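Local structure of tRNA-5-methyluridine(54) 2-sulfurtransferase (Pyrococcus horikoshii, 3VRH) at residues A[54-65]-A[90-101]. The protein catalyses the ATP-dependent 2-thiolation of 5-methyluridine 54 in the T loop of tRNA, stabilising tRNAs against heat in thermophiles. Numbering follows the deposited sequence.
Sequences VSGGKDSAVTAY and SEEYAKKQCKLI. With BCN (bicine), chain D.
Gln97 on helix 90-101 reaches Gly56 in the SGGxDS PP-loop, the pyrophosphate-binding signature of the PP-loop family of ATP pyrophosphatases. Its NE2 donates to Gly56 O over 2.9 Å. The oxygen is met from above its carbonyl plane, 55° out, yet lies nearly in the Gln97 amide plane; NE2 also bonds Glu214 O. The OE1 of the same amide accepts from a water at 2.6 Å, and that water accepts from Gly56 N and Ser60 OG and donates to Gly57 O, so one end of the amide holds the loop directly and the other through the water, fixing its flip. Backbones approach closest here: the CA atoms of Gly56 and Ala94 are 4.2 Å apart, against 5.4 Å for Tyr65 and Ile101, and Gly56, at positive phi, lays its CA against Ser90 O and Ala94 N. Beneath, Val54 CG2 rests against Cys98 SG and Ala94 CB, with strand 73-80 behind. The axes of segments 58-65 and 90-101 diverge by only 18°, and the far end is more open to solvent, with partly exposed Tyr65 and Ile101. There Ile101 CG1, anti to its carbonyl carbon, slants past Tyr65 CD2 at 3.8 Å, and CD1 reaches Ala64 CB. Bicine occupies the loop's pocket, where ATP phosphates would probably sit: its O4 bonds Ser55 OG, donates to Ser60 OG at 2.7 Å and accepts from Ser60 N along a nearly straight N-H (168°).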
ATOM      1  N   VAL A  54      12.696  10.879  24.656  1.00 26.58           N
ATOM      2  CA  VAL A  54      13.872  10.097  24.296  1.00 26.10           C
ATOM      3  C   VAL A  54      13.799   8.666  24.858  1.00 25.32           C
ATOM      4  O   VAL A  54      13.837   8.450  26.067  1.00 23.89           O
ATOM      5  CB  VAL A  54      15.183  10.844  24.666  1.00 27.02           C
ATOM      6  CG1 VAL A  54      15.192  12.212  24.007  1.00 25.69           C
ATOM      7  CG2 VAL A  54      15.287  11.039  26.146  1.00 27.25           C
ATOM      8  N   SER A  55      13.666   7.695  23.959  1.00 19.73           N
ATOM      9  CA  SER A  55      13.520   6.290  24.347  1.00 24.50           C
ATOM     10  C   SER A  55      14.869   5.639  24.625  1.00 21.51           C
ATOM     11  O   SER A  55      14.932   4.542  25.169  1.00 24.14           O
ATOM     12  CB  SER A  55      12.869   5.520  23.198  1.00 22.47           C
ATOM     13  OG  SER A  55      13.716   5.611  22.050  1.00 22.79           O
ATOM     14  N   GLY A  56      15.948   6.308  24.227  1.00 21.03           N
ATOM     15  CA  GLY A  56      17.249   5.660  24.168  1.00 21.97           C
ATOM     16  C   GLY A  56      17.552   5.099  22.779  1.00 19.89           C
ATOM     17  O   GLY A  56      18.678   4.701  22.508  1.00 21.36           O
ATOM     18  N   GLY A  57      16.542   5.071  21.906  1.00 23.37           N
ATOM     19  CA  GLY A  57      16.709   4.671  20.507  1.00 22.11           C
ATOM     20  C   GLY A  57      17.424   5.740  19.699  1.00 23.08           C
ATOM     21  O   GLY A  57      17.573   6.882  20.152  1.00 24.90           O
ATOM     22  N   LYS A  58      17.896   5.388  18.509  1.00 21.19           N
ATOM     23  CA  LYS A  58      18.687   6.334  17.707  1.00 22.66           C
ATOM     24  C   LYS A  58      17.879   7.556  17.236  1.00 21.22           C
ATOM     25  O   LYS A  58      18.433   8.640  17.069  1.00 22.13           O
ATOM     26  CB  LYS A  58      19.274   5.638  16.471  1.00 22.06           C
ATOM     27  CG  LYS A  58      18.187   5.224  15.446  1.00 19.14           C
ATOM     28  CD  LYS A  58      18.734   4.452  14.261  1.00 21.59           C
ATOM     29  CE  LYS A  58      17.633   4.170  13.236  1.00 21.80           C
ATOM     30  NZ  LYS A  58      16.493   3.367  13.799  1.00 22.57           N
ATOM     31  N   ASP A  59      16.583   7.365  17.000  1.00 19.67           N
ATOM     32  CA  ASP A  59      15.783   8.356  16.282  1.00 21.60           C
ATOM     33  C   ASP A  59      15.450   9.574  17.144  1.00 24.65           C
ATOM     34  O   ASP A  59      15.641  10.711  16.727  1.00 19.21           O
ATOM     35  CB  ASP A  59      14.520   7.705  15.716  1.00 19.13           C
ATOM     36  CG  ASP A  59      14.846   6.490  14.837  1.00 24.55           C
ATOM     37  OD1 ASP A  59      15.368   6.699  13.721  1.00 26.44           O
ATOM     38  OD2 ASP A  59      14.640   5.342  15.275  1.00 25.02           O
ATOM     39  N   SER A  60      14.952   9.319  18.345  1.00 20.44           N
ATOM     40  CA  SER A  60      14.712  10.385  19.285  1.00 23.36           C
ATOM     41  C   SER A  60      16.033  11.006  19.747  1.00 21.45           C
ATOM     42  O   SER A  60      16.096  12.204  20.011  1.00 23.16           O
ATOM     43  CB  SER A  60      13.890   9.871  20.468  1.00 26.06           C
ATOM     44  OG  SER A  60      14.459   8.707  21.032  1.00 27.13           O
ATOM     45  N   ALA A  61      17.098  10.208  19.817  1.00 19.16           N
ATOM     46  CA  ALA A  61      18.398  10.734  20.202  1.00 19.84           C
ATOM     47  C   ALA A  61      18.931  11.745  19.200  1.00 20.83           C
ATOM     48  O   ALA A  61      19.429  12.799  19.577  1.00 20.47           O
ATOM     49  CB  ALA A  61      19.410   9.605  20.385  1.00 17.83           C
ATOM     50  N   VAL A  62      18.861  11.395  17.919  1.00 22.37           N
ATOM     51  CA  VAL A  62      19.360  12.261  16.861  1.00 22.68           C
ATOM     52  C   VAL A  62      18.457  13.500  16.778  1.00 23.94           C
ATOM     53  O   VAL A  62      18.921  14.612  16.504  1.00 22.22           O
ATOM     54  CB  VAL A  62      19.417  11.485  15.498  1.00 24.69           C
ATOM     55  CG1 VAL A  62      19.507  12.434  14.300  1.00 20.27           C
ATOM     56  CG2 VAL A  62      20.601  10.511  15.498  1.00 26.95           C
ATOM     57  N   THR A  63      17.166  13.301  17.035  1.00 19.79           N
ATOM     58  CA  THR A  63      16.220  14.404  16.993  1.00 18.88           C
ATOM     59  C   THR A  63      16.656  15.448  18.020  1.00 26.22           C
ATOM     60  O   THR A  63      16.864  16.609  17.675  1.00 25.44           O
ATOM     61  CB  THR A  63      14.776  13.967  17.301  1.00 21.28           C
ATOM     62  OG1 THR A  63      14.319  13.061  16.290  1.00 23.13           O
ATOM     63  CG2 THR A  63      13.841  15.164  17.339  1.00 20.65           C
ATOM     64  N   ALA A  64      16.820  15.028  19.270  1.00 22.51           N
ATOM     65  CA  ALA A  64      17.190  15.971  20.330  1.00 23.00           C
ATOM     66  C   ALA A  64      18.561  16.559  20.069  1.00 22.23           C
ATOM     67  O   ALA A  64      18.799  17.736  20.334  1.00 26.02           O
ATOM     68  CB  ALA A  64      17.154  15.299  21.684  1.00 22.76           C
ATOM     69  N   TYR A  65      19.455  15.737  19.539  1.00 21.02           N
ATOM     70  CA  TYR A  65      20.796  16.178  19.235  1.00 24.69           C
ATOM     71  C   TYR A  65      20.788  17.320  18.219  1.00 29.72           C
ATOM     72  O   TYR A  65      21.449  18.336  18.423  1.00 23.97           O
ATOM     73  CB  TYR A  65      21.669  15.019  18.725  1.00 24.06           C
ATOM     74  CG  TYR A  65      23.139  15.397  18.566  1.00 24.56           C
ATOM     75  CD1 TYR A  65      23.573  16.151  17.476  1.00 22.01           C
ATOM     76  CD2 TYR A  65      24.088  15.000  19.503  1.00 27.92           C
ATOM     77  CE1 TYR A  65      24.888  16.500  17.316  1.00 26.25           C
ATOM     78  CE2 TYR A  65      25.434  15.360  19.362  1.00 29.24           C
ATOM     79  CZ  TYR A  65      25.823  16.108  18.259  1.00 33.76           C
ATOM     80  OH  TYR A  65      27.140  16.468  18.091  1.00 29.94           O
ATOM     81  N   SER A  90      18.113   0.761  29.084  1.00 26.58           N
ATOM     82  CA  SER A  90      17.500   1.770  28.201  1.00 26.25           C
ATOM     83  C   SER A  90      17.562   3.183  28.787  1.00 24.54           C
ATOM     84  O   SER A  90      17.902   4.149  28.096  1.00 25.76           O
ATOM     85  CB  SER A  90      16.044   1.409  27.868  1.00 25.34           C
ATOM     86  OG  SER A  90      15.958   0.190  27.112  1.00 30.17           O
ATOM     87  N   GLU A  91      17.190   3.310  30.053  1.00 22.08           N
ATOM     88  CA  GLU A  91      17.286   4.592  30.723  1.00 20.91           C
ATOM     89  C   GLU A  91      18.730   5.089  30.731  1.00 24.22           C
ATOM     90  O   GLU A  91      18.972   6.275  30.550  1.00 25.20           O
ATOM     91  CB  GLU A  91      16.765   4.489  32.153  1.00 23.91           C
ATOM     92  CG  GLU A  91      16.761   5.814  32.887  1.00 29.14           C
ATOM     93  CD  GLU A  91      16.092   5.741  34.247  1.00 28.83           C
ATOM     94  OE1 GLU A  91      14.897   5.370  34.314  1.00 26.97           O
ATOM     95  OE2 GLU A  91      16.767   6.059  35.241  1.00 23.33           O
ATOM     96  N   GLU A  92      19.686   4.178  30.929  1.00 23.31           N
ATOM     97  CA  GLU A  92      21.087   4.571  30.962  1.00 28.67           C
ATOM     98  C   GLU A  92      21.538   5.129  29.621  1.00 24.11           C
ATOM     99  O   GLU A  92      22.294   6.098  29.588  1.00 23.30           O
ATOM    100  CB  GLU A  92      22.002   3.419  31.408  1.00 29.27           C
ATOM    101  CG  GLU A  92      21.886   3.044  32.887  1.00 30.44           C
ATOM    102  CD  GLU A  92      22.010   4.250  33.823  1.00 44.91           C
ATOM    103  OE1 GLU A  92      22.983   5.036  33.669  1.00 48.04           O
ATOM    104  OE2 GLU A  92      21.129   4.417  34.707  1.00 38.56           O
ATOM    105  N   TYR A  93      21.070   4.522  28.527  1.00 25.08           N
ATOM    106  CA  TYR A  93      21.369   5.011  27.175  1.00 22.45           C
ATOM    107  C   TYR A  93      20.779   6.420  26.947  1.00 23.88           C
ATOM    108  O   TYR A  93      21.427   7.305  26.392  1.00 21.56           O
ATOM    109  CB  TYR A  93      20.888   4.003  26.106  1.00 23.63           C
ATOM    110  CG  TYR A  93      21.947   2.961  25.819  1.00 27.37           C
ATOM    111  CD1 TYR A  93      22.072   1.840  26.613  1.00 30.92           C
ATOM    112  CD2 TYR A  93      22.860   3.133  24.788  1.00 27.40           C
ATOM    113  CE1 TYR A  93      23.071   0.906  26.385  1.00 31.99           C
ATOM    114  CE2 TYR A  93      23.854   2.201  24.547  1.00 32.19           C
ATOM    115  CZ  TYR A  93      23.958   1.086  25.349  1.00 33.02           C
ATOM    116  OH  TYR A  93      24.953   0.150  25.133  1.00 32.00           O
ATOM    117  N   ALA A  94      19.548   6.621  27.393  1.00 23.14           N
ATOM    118  CA  ALA A  94      18.919   7.923  27.277  1.00 23.87           C
ATOM    119  C   ALA A  94      19.696   8.975  28.092  1.00 23.53           C
ATOM    120  O   ALA A  94      19.968  10.067  27.593  1.00 23.37           O
ATOM    121  CB  ALA A  94      17.462   7.850  27.716  1.00 18.38           C
ATOM    122  N   LYS A  95      20.075   8.638  29.326  1.00 24.15           N
ATOM    123  CA  LYS A  95      20.872   9.564  30.153  1.00 23.20           C
ATOM    124  C   LYS A  95      22.193   9.964  29.506  1.00 25.20           C
ATOM    125  O   LYS A  95      22.518  11.149  29.407  1.00 27.42           O
ATOM    126  CB  LYS A  95      21.094   8.998  31.554  1.00 26.63           C
ATOM    127  CG  LYS A  95      19.855   9.149  32.427  1.00 29.26           C
ATOM    128  CD  LYS A  95      19.758   8.090  33.513  1.00 30.71           C
ATOM    129  CE  LYS A  95      20.941   8.107  34.449  1.00 41.42           C
ATOM    130  NZ  LYS A  95      20.762   7.045  35.480  1.00 49.31           N
ATOM    131  N   LYS A  96      22.941   8.976  29.043  1.00 25.27           N
ATOM    132  CA  LYS A  96      24.190   9.255  28.363  1.00 25.70           C
ATOM    133  C   LYS A  96      23.992  10.147  27.130  1.00 27.28           C
ATOM    134  O   LYS A  96      24.734  11.107  26.926  1.00 27.42           O
ATOM    135  CB  LYS A  96      24.902   7.954  27.999  1.00 26.22           C
ATOM    136  CG  LYS A  96      26.259   8.188  27.360  1.00 32.93           C
ATOM    137  CD  LYS A  96      27.081   6.898  27.238  1.00 38.29           C
ATOM    138  CE  LYS A  96      28.576   7.204  27.060  1.00 43.36           C
ATOM    139  NZ  LYS A  96      29.408   5.968  26.973  1.00 45.67           N
ATOM    140  N   GLN A  97      22.980   9.846  26.321  1.00 26.32           N
ATOM    141  CA  GLN A  97      22.648  10.702  25.186  1.00 23.92           C
ATOM    142  C   GLN A  97      22.389  12.160  25.583  1.00 22.16           C
ATOM    143  O   GLN A  97      22.914  13.077  24.966  1.00 25.26           O
ATOM    144  CB  GLN A  97      21.423  10.149  24.447  1.00 23.68           C
ATOM    145  CG  GLN A  97      21.689   8.852  23.680  1.00 23.77           C
ATOM    146  CD  GLN A  97      20.426   8.097  23.348  1.00 21.41           C
ATOM    147  OE1 GLN A  97      19.308   8.574  23.596  1.00 22.80           O
ATOM    148  NE2 GLN A  97      20.589   6.900  22.779  1.00 22.16           N
ATOM    149  N   CYS A  98      21.550  12.379  26.583  1.00 21.70           N
ATOM    150  CA  CYS A  98      21.222  13.746  26.987  1.00 26.40           C
ATOM    151  C   CYS A  98      22.419  14.490  27.606  1.00 27.04           C
ATOM    152  O   CYS A  98      22.548  15.709  27.462  1.00 27.86           O
ATOM    153  CB  CYS A  98      19.996  13.765  27.904  1.00 25.21           C
ATOM    154  SG  CYS A  98      18.453  13.170  27.049  1.00 27.02           S
ATOM    155  N   LYS A  99      23.304  13.751  28.265  1.00 25.33           N
ATOM    156  CA  LYS A  99      24.553  14.326  28.776  1.00 32.95           C
ATOM    157  C   LYS A  99      25.393  14.809  27.593  1.00 33.30           C
ATOM    158  O   LYS A  99      25.892  15.932  27.579  1.00 25.71           O
ATOM    159  CB  LYS A  99      25.339  13.273  29.573  1.00 27.30           C
ATOM    160  CG  LYS A  99      25.530  13.584  31.046  1.00 44.65           C
ATOM    161  CD  LYS A  99      24.349  13.123  31.898  1.00 48.29           C
ATOM    162  CE  LYS A  99      24.502  13.573  33.360  1.00 47.87           C
ATOM    163  NZ  LYS A  99      24.390  15.059  33.509  1.00 50.97           N
ATOM    164  N   LEU A 100      25.540  13.943  26.591  1.00 30.23           N
ATOM    165  CA  LEU A 100      26.271  14.296  25.377  1.00 30.39           C
ATOM    166  C   LEU A 100      25.609  15.483  24.673  1.00 29.23           C
ATOM    167  O   LEU A 100      26.280  16.405  24.230  1.00 30.17           O
ATOM    168  CB  LEU A 100      26.325  13.102  24.426  1.00 24.63           C
ATOM    169  CG  LEU A 100      27.161  13.334  23.167  1.00 37.70           C
ATOM    170  CD1 LEU A 100      28.620  13.517  23.561  1.00 36.66           C
ATOM    171  CD2 LEU A 100      27.005  12.184  22.166  1.00 29.90           C
ATOM    172  N   ILE A 101      24.285  15.459  24.588  1.00 28.83           N
ATOM    173  CA  ILE A 101      23.552  16.503  23.874  1.00 29.55           C
ATOM    174  C   ILE A 101      23.592  17.786  24.674  1.00 28.87           C
ATOM    175  O   ILE A 101      23.677  18.877  24.112  1.00 27.66           O
ATOM    176  CB  ILE A 101      22.084  16.124  23.660  1.00 27.53           C
ATOM    177  CG1 ILE A 101      21.968  14.994  22.637  1.00 26.50           C
ATOM    178  CG2 ILE A 101      21.273  17.329  23.189  1.00 31.80           C
ATOM    179  CD1 ILE A 101      20.650  14.281  22.707  1.00 20.72           C
TER
HETATM  180  N1  BCN D 403      10.649   7.857  18.586  1.00 36.46           N
HETATM  181  C1  BCN D 403      10.893   7.640  17.102  1.00 32.83           C
HETATM  182  C2  BCN D 403      10.211   6.457  16.524  1.00 32.96           C
HETATM  183  O21 BCN D 403       9.149   6.068  17.074  1.00 40.94           O
HETATM  184  O22 BCN D 403      10.698   5.855  15.542  1.00 39.83           O
HETATM  185  C3  BCN D 403      11.663   7.142  19.408  1.00 37.46           C
HETATM  186  C4  BCN D 403      12.985   6.705  18.741  1.00 37.24           C
HETATM  187  O4  BCN D 403      14.022   6.670  19.353  1.00 24.87           O
HETATM  188  C5  BCN D 403      10.704   9.286  18.889  1.00 23.14           C
HETATM  189  C6  BCN D 403      10.215   9.634  20.229  1.00 34.77           C
HETATM  190  O6  BCN D 403       9.929  10.751  20.505  1.00 33.52           O
HETATM  191  O   HOH W   1      16.889   8.379  22.739  1.00 20.71           O